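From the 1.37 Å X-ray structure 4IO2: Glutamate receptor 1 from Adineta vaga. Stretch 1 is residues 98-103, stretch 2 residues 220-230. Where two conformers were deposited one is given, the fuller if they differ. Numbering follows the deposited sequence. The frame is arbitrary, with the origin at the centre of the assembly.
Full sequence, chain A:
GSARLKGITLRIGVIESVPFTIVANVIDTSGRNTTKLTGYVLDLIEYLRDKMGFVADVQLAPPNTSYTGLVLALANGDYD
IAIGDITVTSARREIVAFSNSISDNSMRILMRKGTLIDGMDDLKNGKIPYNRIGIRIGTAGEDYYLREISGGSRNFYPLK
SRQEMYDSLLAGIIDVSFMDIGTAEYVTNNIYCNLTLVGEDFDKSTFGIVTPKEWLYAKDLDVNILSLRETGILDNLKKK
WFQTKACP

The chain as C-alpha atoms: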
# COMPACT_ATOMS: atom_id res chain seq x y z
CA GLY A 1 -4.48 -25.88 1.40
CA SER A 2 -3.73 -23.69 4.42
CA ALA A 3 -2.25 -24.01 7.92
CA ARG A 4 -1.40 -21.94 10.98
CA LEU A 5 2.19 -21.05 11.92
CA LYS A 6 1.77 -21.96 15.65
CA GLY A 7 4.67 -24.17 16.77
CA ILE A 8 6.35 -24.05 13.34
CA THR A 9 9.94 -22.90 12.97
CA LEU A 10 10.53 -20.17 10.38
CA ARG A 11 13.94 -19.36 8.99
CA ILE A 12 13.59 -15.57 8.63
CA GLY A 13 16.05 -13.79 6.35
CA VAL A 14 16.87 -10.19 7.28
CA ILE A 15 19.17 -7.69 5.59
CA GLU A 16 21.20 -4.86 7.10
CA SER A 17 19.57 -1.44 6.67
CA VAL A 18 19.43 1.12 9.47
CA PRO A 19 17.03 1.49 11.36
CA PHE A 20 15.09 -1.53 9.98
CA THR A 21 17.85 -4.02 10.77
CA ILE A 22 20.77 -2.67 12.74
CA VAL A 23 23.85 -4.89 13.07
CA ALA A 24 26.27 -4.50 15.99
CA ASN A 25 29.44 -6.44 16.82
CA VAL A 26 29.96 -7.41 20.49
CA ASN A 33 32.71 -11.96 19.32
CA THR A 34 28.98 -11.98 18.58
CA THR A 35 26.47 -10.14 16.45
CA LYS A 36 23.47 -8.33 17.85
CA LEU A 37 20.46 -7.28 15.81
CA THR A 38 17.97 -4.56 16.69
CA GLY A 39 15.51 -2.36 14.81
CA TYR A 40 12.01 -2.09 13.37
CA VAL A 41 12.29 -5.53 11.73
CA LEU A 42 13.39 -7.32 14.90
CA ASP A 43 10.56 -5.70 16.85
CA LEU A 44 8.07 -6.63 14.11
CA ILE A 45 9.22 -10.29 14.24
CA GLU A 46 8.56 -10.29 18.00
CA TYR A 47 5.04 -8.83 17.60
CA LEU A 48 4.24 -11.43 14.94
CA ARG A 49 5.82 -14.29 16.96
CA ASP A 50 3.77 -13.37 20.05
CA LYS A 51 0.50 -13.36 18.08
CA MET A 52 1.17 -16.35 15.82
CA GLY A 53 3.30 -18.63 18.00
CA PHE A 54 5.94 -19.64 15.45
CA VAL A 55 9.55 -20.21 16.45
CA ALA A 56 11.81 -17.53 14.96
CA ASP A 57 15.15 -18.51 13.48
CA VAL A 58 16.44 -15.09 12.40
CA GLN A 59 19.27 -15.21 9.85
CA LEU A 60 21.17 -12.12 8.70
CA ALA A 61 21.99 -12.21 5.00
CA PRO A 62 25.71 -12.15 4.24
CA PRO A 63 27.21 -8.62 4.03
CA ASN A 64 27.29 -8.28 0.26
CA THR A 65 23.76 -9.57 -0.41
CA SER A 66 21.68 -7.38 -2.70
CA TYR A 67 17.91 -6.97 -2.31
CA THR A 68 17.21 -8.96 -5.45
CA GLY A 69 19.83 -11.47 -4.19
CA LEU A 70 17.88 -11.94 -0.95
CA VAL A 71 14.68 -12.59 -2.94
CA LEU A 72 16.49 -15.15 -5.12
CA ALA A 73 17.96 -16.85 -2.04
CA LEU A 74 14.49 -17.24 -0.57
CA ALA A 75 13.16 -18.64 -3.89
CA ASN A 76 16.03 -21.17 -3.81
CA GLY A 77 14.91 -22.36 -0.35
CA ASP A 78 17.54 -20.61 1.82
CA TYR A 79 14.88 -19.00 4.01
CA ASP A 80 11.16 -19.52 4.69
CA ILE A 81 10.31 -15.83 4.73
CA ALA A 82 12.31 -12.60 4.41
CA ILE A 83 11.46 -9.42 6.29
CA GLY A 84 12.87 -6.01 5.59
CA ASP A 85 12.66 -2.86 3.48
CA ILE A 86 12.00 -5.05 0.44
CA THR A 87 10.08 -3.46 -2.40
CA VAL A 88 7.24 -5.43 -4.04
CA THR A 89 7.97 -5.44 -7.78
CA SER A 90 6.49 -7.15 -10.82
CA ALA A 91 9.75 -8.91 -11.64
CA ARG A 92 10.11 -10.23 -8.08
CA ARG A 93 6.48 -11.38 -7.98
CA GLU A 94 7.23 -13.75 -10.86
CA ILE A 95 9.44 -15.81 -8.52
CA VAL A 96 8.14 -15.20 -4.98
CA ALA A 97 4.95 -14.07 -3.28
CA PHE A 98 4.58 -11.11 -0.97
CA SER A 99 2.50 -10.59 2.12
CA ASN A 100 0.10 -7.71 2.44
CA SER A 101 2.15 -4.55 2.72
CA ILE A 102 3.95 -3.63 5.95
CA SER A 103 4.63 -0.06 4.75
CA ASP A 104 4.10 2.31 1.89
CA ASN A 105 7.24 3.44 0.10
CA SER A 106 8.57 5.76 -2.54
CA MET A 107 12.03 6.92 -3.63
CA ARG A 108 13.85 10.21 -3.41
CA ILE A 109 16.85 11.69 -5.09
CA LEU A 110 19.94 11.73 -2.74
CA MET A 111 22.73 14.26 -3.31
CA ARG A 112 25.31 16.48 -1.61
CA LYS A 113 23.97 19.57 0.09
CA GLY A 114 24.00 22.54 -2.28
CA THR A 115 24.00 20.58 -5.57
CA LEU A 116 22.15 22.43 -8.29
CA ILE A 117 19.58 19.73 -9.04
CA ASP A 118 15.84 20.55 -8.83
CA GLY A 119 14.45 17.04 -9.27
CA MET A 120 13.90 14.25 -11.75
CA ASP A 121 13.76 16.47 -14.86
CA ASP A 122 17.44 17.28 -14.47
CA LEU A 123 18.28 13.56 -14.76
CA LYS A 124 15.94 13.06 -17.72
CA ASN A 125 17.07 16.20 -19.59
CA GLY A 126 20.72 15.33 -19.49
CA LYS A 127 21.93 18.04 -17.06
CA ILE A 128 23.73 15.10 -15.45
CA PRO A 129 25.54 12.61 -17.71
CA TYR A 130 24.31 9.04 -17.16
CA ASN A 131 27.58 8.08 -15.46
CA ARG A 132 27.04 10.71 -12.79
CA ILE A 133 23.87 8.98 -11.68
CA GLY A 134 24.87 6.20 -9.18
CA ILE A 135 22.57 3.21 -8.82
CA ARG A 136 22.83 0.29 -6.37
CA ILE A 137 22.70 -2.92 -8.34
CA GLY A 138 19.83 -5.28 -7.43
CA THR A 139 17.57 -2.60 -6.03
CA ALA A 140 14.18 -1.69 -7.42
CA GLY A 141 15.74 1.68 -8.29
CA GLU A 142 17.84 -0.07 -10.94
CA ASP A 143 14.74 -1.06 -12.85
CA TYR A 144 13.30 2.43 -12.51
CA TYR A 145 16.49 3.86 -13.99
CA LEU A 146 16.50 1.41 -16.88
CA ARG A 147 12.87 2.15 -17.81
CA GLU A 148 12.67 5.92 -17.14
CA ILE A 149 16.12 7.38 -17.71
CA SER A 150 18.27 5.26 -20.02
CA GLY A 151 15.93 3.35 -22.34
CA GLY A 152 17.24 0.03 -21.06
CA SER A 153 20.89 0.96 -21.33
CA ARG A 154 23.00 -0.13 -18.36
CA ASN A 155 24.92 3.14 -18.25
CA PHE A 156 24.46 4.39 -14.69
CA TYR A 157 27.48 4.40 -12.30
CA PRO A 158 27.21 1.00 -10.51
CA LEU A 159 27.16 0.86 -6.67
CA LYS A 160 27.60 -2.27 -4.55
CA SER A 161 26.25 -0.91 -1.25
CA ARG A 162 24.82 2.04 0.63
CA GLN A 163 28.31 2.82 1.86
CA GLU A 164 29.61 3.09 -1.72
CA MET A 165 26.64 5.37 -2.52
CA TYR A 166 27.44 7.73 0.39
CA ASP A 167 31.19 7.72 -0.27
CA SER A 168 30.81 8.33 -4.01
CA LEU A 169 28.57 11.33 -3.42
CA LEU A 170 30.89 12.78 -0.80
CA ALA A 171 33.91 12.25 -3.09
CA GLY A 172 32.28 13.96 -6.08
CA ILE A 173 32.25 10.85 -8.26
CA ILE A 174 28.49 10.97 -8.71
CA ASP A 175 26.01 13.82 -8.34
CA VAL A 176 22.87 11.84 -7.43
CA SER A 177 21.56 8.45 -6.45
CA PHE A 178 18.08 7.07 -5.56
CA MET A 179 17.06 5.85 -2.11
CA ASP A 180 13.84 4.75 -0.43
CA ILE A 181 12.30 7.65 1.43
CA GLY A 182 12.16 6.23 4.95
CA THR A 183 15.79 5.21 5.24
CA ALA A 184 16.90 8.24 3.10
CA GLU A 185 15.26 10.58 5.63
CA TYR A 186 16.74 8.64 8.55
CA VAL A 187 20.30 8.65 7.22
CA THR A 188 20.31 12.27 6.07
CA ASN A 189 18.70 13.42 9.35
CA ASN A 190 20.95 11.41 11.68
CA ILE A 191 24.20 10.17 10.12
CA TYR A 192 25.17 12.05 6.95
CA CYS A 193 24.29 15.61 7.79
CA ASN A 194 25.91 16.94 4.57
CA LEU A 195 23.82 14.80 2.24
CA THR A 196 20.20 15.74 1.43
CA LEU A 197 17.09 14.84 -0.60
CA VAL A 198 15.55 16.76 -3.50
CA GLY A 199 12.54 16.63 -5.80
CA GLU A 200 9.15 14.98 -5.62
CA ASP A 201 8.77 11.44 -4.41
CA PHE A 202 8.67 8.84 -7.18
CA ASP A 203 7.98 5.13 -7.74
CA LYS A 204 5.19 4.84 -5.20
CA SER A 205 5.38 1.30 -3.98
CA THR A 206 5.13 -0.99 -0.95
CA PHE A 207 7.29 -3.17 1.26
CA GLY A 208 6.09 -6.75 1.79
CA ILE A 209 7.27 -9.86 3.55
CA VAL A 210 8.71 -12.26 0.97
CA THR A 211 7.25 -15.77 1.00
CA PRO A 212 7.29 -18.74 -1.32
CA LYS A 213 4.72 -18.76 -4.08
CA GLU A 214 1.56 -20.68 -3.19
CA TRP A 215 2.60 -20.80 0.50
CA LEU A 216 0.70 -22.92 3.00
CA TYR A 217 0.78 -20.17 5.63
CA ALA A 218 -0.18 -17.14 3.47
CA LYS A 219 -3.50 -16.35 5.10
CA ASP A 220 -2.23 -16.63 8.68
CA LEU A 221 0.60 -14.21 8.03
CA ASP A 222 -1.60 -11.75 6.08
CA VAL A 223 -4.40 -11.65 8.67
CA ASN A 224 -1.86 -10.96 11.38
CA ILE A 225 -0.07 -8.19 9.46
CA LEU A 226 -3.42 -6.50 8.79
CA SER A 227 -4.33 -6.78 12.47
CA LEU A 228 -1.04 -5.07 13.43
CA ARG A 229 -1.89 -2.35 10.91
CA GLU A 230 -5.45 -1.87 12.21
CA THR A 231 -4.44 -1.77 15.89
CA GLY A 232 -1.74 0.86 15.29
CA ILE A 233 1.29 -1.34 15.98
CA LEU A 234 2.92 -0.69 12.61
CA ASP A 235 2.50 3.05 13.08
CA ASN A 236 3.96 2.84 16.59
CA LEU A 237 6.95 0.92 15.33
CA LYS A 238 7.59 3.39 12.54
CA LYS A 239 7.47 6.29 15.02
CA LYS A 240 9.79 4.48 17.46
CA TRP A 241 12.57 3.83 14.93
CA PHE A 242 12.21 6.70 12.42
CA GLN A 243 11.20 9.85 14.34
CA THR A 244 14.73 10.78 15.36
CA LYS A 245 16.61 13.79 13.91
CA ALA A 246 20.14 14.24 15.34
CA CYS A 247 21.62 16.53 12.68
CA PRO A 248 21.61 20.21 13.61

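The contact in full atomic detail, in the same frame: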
# COMPACT_ATOMS: atom_id res chain seq x y z
N PHE A 98 4.40 -12.09 -2.01
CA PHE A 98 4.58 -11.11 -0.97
C PHE A 98 3.35 -11.07 -0.09
O PHE A 98 2.23 -11.18 -0.57
CB PHE A 98 4.83 -9.73 -1.56
CG PHE A 98 6.14 -9.57 -2.26
CD1 PHE A 98 6.26 -9.82 -3.62
CD2 PHE A 98 7.25 -9.12 -1.58
CE1 PHE A 98 7.45 -9.59 -4.27
CE2 PHE A 98 8.42 -8.88 -2.22
CZ PHE A 98 8.54 -9.14 -3.56
N SER A 99 3.57 -10.86 1.19
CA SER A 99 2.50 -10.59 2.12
C SER A 99 1.82 -9.27 1.80
O SER A 99 2.31 -8.46 1.04
CB SER A 99 3.04 -10.53 3.55
OG SER A 99 3.74 -9.32 3.81
N ASN A 100 0.69 -9.03 2.44
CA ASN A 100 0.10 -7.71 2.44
C ASN A 100 1.17 -6.76 2.95
O ASN A 100 2.04 -7.12 3.75
CB ASN A 100 -1.16 -7.68 3.32
CG ASN A 100 -2.26 -8.50 2.73
OD1 ASN A 100 -2.67 -9.50 3.30
ND2 ASN A 100 -2.74 -8.10 1.56
N SER A 101 1.10 -5.52 2.47
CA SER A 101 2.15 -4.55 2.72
C SER A 101 2.33 -4.24 4.21
O SER A 101 1.33 -4.11 4.95
CB SER A 101 1.78 -3.25 2.00
OG SER A 101 2.48 -2.10 2.49
N ILE A 102 3.60 -4.12 4.62
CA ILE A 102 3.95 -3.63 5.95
C ILE A 102 4.17 -2.11 5.99
O ILE A 102 4.16 -1.53 7.08
CB ILE A 102 5.17 -4.37 6.55
CG1 ILE A 102 6.43 -4.19 5.70
CG2 ILE A 102 4.81 -5.90 6.70
CD1 ILE A 102 7.68 -4.80 6.44
N SER A 103 4.37 -1.49 4.83
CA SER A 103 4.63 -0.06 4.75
C SER A 103 4.44 0.42 3.33
O SER A 103 4.76 -0.33 2.39
CB SER A 103 6.08 0.25 5.18
OG SER A 103 6.37 1.66 5.17
N ASP A 220 -2.54 -16.92 7.27
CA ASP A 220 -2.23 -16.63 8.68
C ASP A 220 -1.33 -15.42 8.81
O ASP A 220 -1.59 -14.52 9.62
CB ASP A 220 -1.60 -17.90 9.35
CG ASP A 220 -1.51 -17.85 10.90
OD1 ASP A 220 -2.37 -17.26 11.57
OD2 ASP A 220 -0.60 -18.50 11.48
N LEU A 221 -0.32 -15.33 7.95
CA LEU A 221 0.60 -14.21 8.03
C LEU A 221 -0.16 -12.93 7.65
O LEU A 221 -0.03 -11.89 8.33
CB LEU A 221 1.83 -14.41 7.16
CG LEU A 221 2.82 -13.25 7.12
CD1 LEU A 221 3.37 -12.95 8.52
CD2 LEU A 221 3.92 -13.54 6.14
N ASP A 222 -0.90 -12.95 6.56
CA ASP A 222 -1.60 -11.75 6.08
C ASP A 222 -2.60 -11.21 7.11
O ASP A 222 -2.67 -10.01 7.36
CB ASP A 222 -2.32 -12.02 4.74
CG ASP A 222 -1.40 -11.95 3.53
OD1 ASP A 222 -0.20 -11.58 3.66
OD2 ASP A 222 -1.90 -12.31 2.43
N VAL A 223 -3.43 -12.09 7.68
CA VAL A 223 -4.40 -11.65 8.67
C VAL A 223 -3.69 -10.97 9.85
O VAL A 223 -4.17 -9.96 10.37
CB VAL A 223 -5.26 -12.85 9.14
CG1 VAL A 223 -6.06 -12.54 10.40
CG2 VAL A 223 -6.19 -13.30 8.00
N ASN A 224 -2.57 -11.53 10.29
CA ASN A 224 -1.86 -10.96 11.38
C ASN A 224 -1.18 -9.63 11.05
O ASN A 224 -1.16 -8.72 11.88
CB ASN A 224 -0.88 -11.97 11.96
CG ASN A 224 -1.53 -12.92 12.90
OD1 ASN A 224 -1.71 -12.60 14.07
ND2 ASN A 224 -1.95 -14.07 12.39
N ILE A 225 -0.59 -9.49 9.86
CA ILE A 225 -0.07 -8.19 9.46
C ILE A 225 -1.17 -7.14 9.45
O ILE A 225 -0.96 -6.03 9.96
CB ILE A 225 0.61 -8.26 8.06
CG1 ILE A 225 1.85 -9.11 8.14
CG2 ILE A 225 0.90 -6.85 7.52
CD1 ILE A 225 2.32 -9.49 6.76
N LEU A 226 -2.32 -7.47 8.90
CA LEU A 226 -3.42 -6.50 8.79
C LEU A 226 -3.94 -6.13 10.18
O LEU A 226 -4.31 -5.01 10.42
CB LEU A 226 -4.51 -7.10 7.92
CG LEU A 226 -4.13 -7.15 6.44
CD1 LEU A 226 -5.05 -8.10 5.66
CD2 LEU A 226 -4.16 -5.75 5.84
N SER A 227 -3.95 -7.07 11.11
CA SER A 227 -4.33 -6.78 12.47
C SER A 227 -3.32 -5.82 13.13
O SER A 227 -3.73 -4.89 13.82
CB SER A 227 -4.45 -8.07 13.29
OG SER A 227 -4.78 -7.75 14.61
N LEU A 228 -2.02 -6.03 12.91
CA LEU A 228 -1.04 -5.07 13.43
C LEU A 228 -1.22 -3.69 12.82
O LEU A 228 -1.01 -2.67 13.49
CB LEU A 228 0.40 -5.56 13.17
CG LEU A 228 0.88 -6.83 13.89
CD1 LEU A 228 2.33 -7.09 13.58
CD2 LEU A 228 0.67 -6.73 15.41
N ARG A 229 -1.60 -3.62 11.55
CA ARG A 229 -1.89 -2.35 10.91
C ARG A 229 -3.09 -1.68 11.61
O ARG A 229 -3.01 -0.52 12.07
CB ARG A 229 -2.17 -2.62 9.41
CG ARG A 229 -2.44 -1.39 8.49
CD ARG A 229 -3.05 -1.78 7.10
NE ARG A 229 -2.07 -2.39 6.21
CZ ARG A 229 -2.27 -2.70 4.93
NH1 ARG A 229 -3.43 -2.44 4.34
NH2 ARG A 229 -1.31 -3.27 4.24
N GLU A 230 -4.19 -2.42 11.71
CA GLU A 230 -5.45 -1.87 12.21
C GLU A 230 -5.33 -1.38 13.64
O GLU A 230 -5.94 -0.37 13.98
CB GLU A 230 -6.56 -2.93 12.08
CG GLU A 230 -6.95 -3.13 10.62
CD GLU A 230 -7.64 -4.44 10.30
OE1 GLU A 230 -8.07 -5.15 11.21
OE2 GLU A 230 -7.64 -4.81 9.11
O HOH W 1 -0.61 -11.60 0.11
O HOH W 2 0.58 -1.46 6.49

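Residues 220-230 are part of a helix that begins earlier in the chain. It packs against residues 98-103, an irregular segment far away in sequence. Together the two stretches bury 360 Å². Contact residues on the helix are Leu221, Asp222, Ile225, Leu226 and Arg229, a spacing that places them along one side. Backbone N-H groups bond to the carbonyl four residues earlier, which keeps that side regular, and residues 98-103 meet the helix partly through backbone atoms, Asn100 N and Ser101 O.

Asp220 does not reach the loop. Its carbonyl oxygen instead accepts a hydrogen bond from the side chain of Asn224, Asn224 ND2 to Asp220 O at 2.8 Å.

Leu221 is a minor, buried partner. Its CB points sideways, but the end of the side chain comes nearer, and CD2 lies 4.1 Å from Ser99 CB.

Asp222 is the main polar anchor at this end. Chi1 is in the m well, which brings the carboxylate to the loop. Asn100 N donates to Asp222 OD1 at 3.0 Å, with an N-H...O angle of 161°. A carboxylate suits this place because it can accept a hydrogen bond from the backbone N-H of Asn100. Asp222 OD1 also lies 3.3 Å from Ser99 CA. A water donates to both Asp222 OD2 (2.7 Å) and Phe98 O (3.0 Å), extending the link to Phe98, at the start of stretch 1.

Ile225 is central to the apolar part and has the most area covered by the other stretch of any helix residue here, 59 Å². Its CB points toward the loop. With chi1 m and chi2 t, Ile225 CD1 reaches 3.3 Å from Ser99 OG and 3.8 Å from Asn100 O. The polar hydroxyl is not stranded against this methyl: Ser99 OG donates to Asn100 O at 2.8 Å, which also braces the loop. CG2 of Ile225 meets CG2 of Ile102 at 4.1 Å. The end of the Ile102 side chain leads away from the helix.

Leu226 is buried and adds a smaller contact; its methyl CD1 packs near the end of the Asn100 side chain.

Arg229 closes the contact one turn after Ile225. Its CB points toward the loop, and chi1 and chi2 are both t, so the chain extends before turning at chi3 (m). Arg229 NH2 donates to Ser101 O at 2.9 Å, with an angle of 161°. The oxygen lies at the edge of the guanidinium, near its plane, as suits an in-plane N-H donor. A second water donates to Ser101 O (3.2 Å) and accepts a weak hydrogen bond from Arg229 NE (2.8 Å). Arginine's length and several donors let it serve this carbonyl both directly and through water.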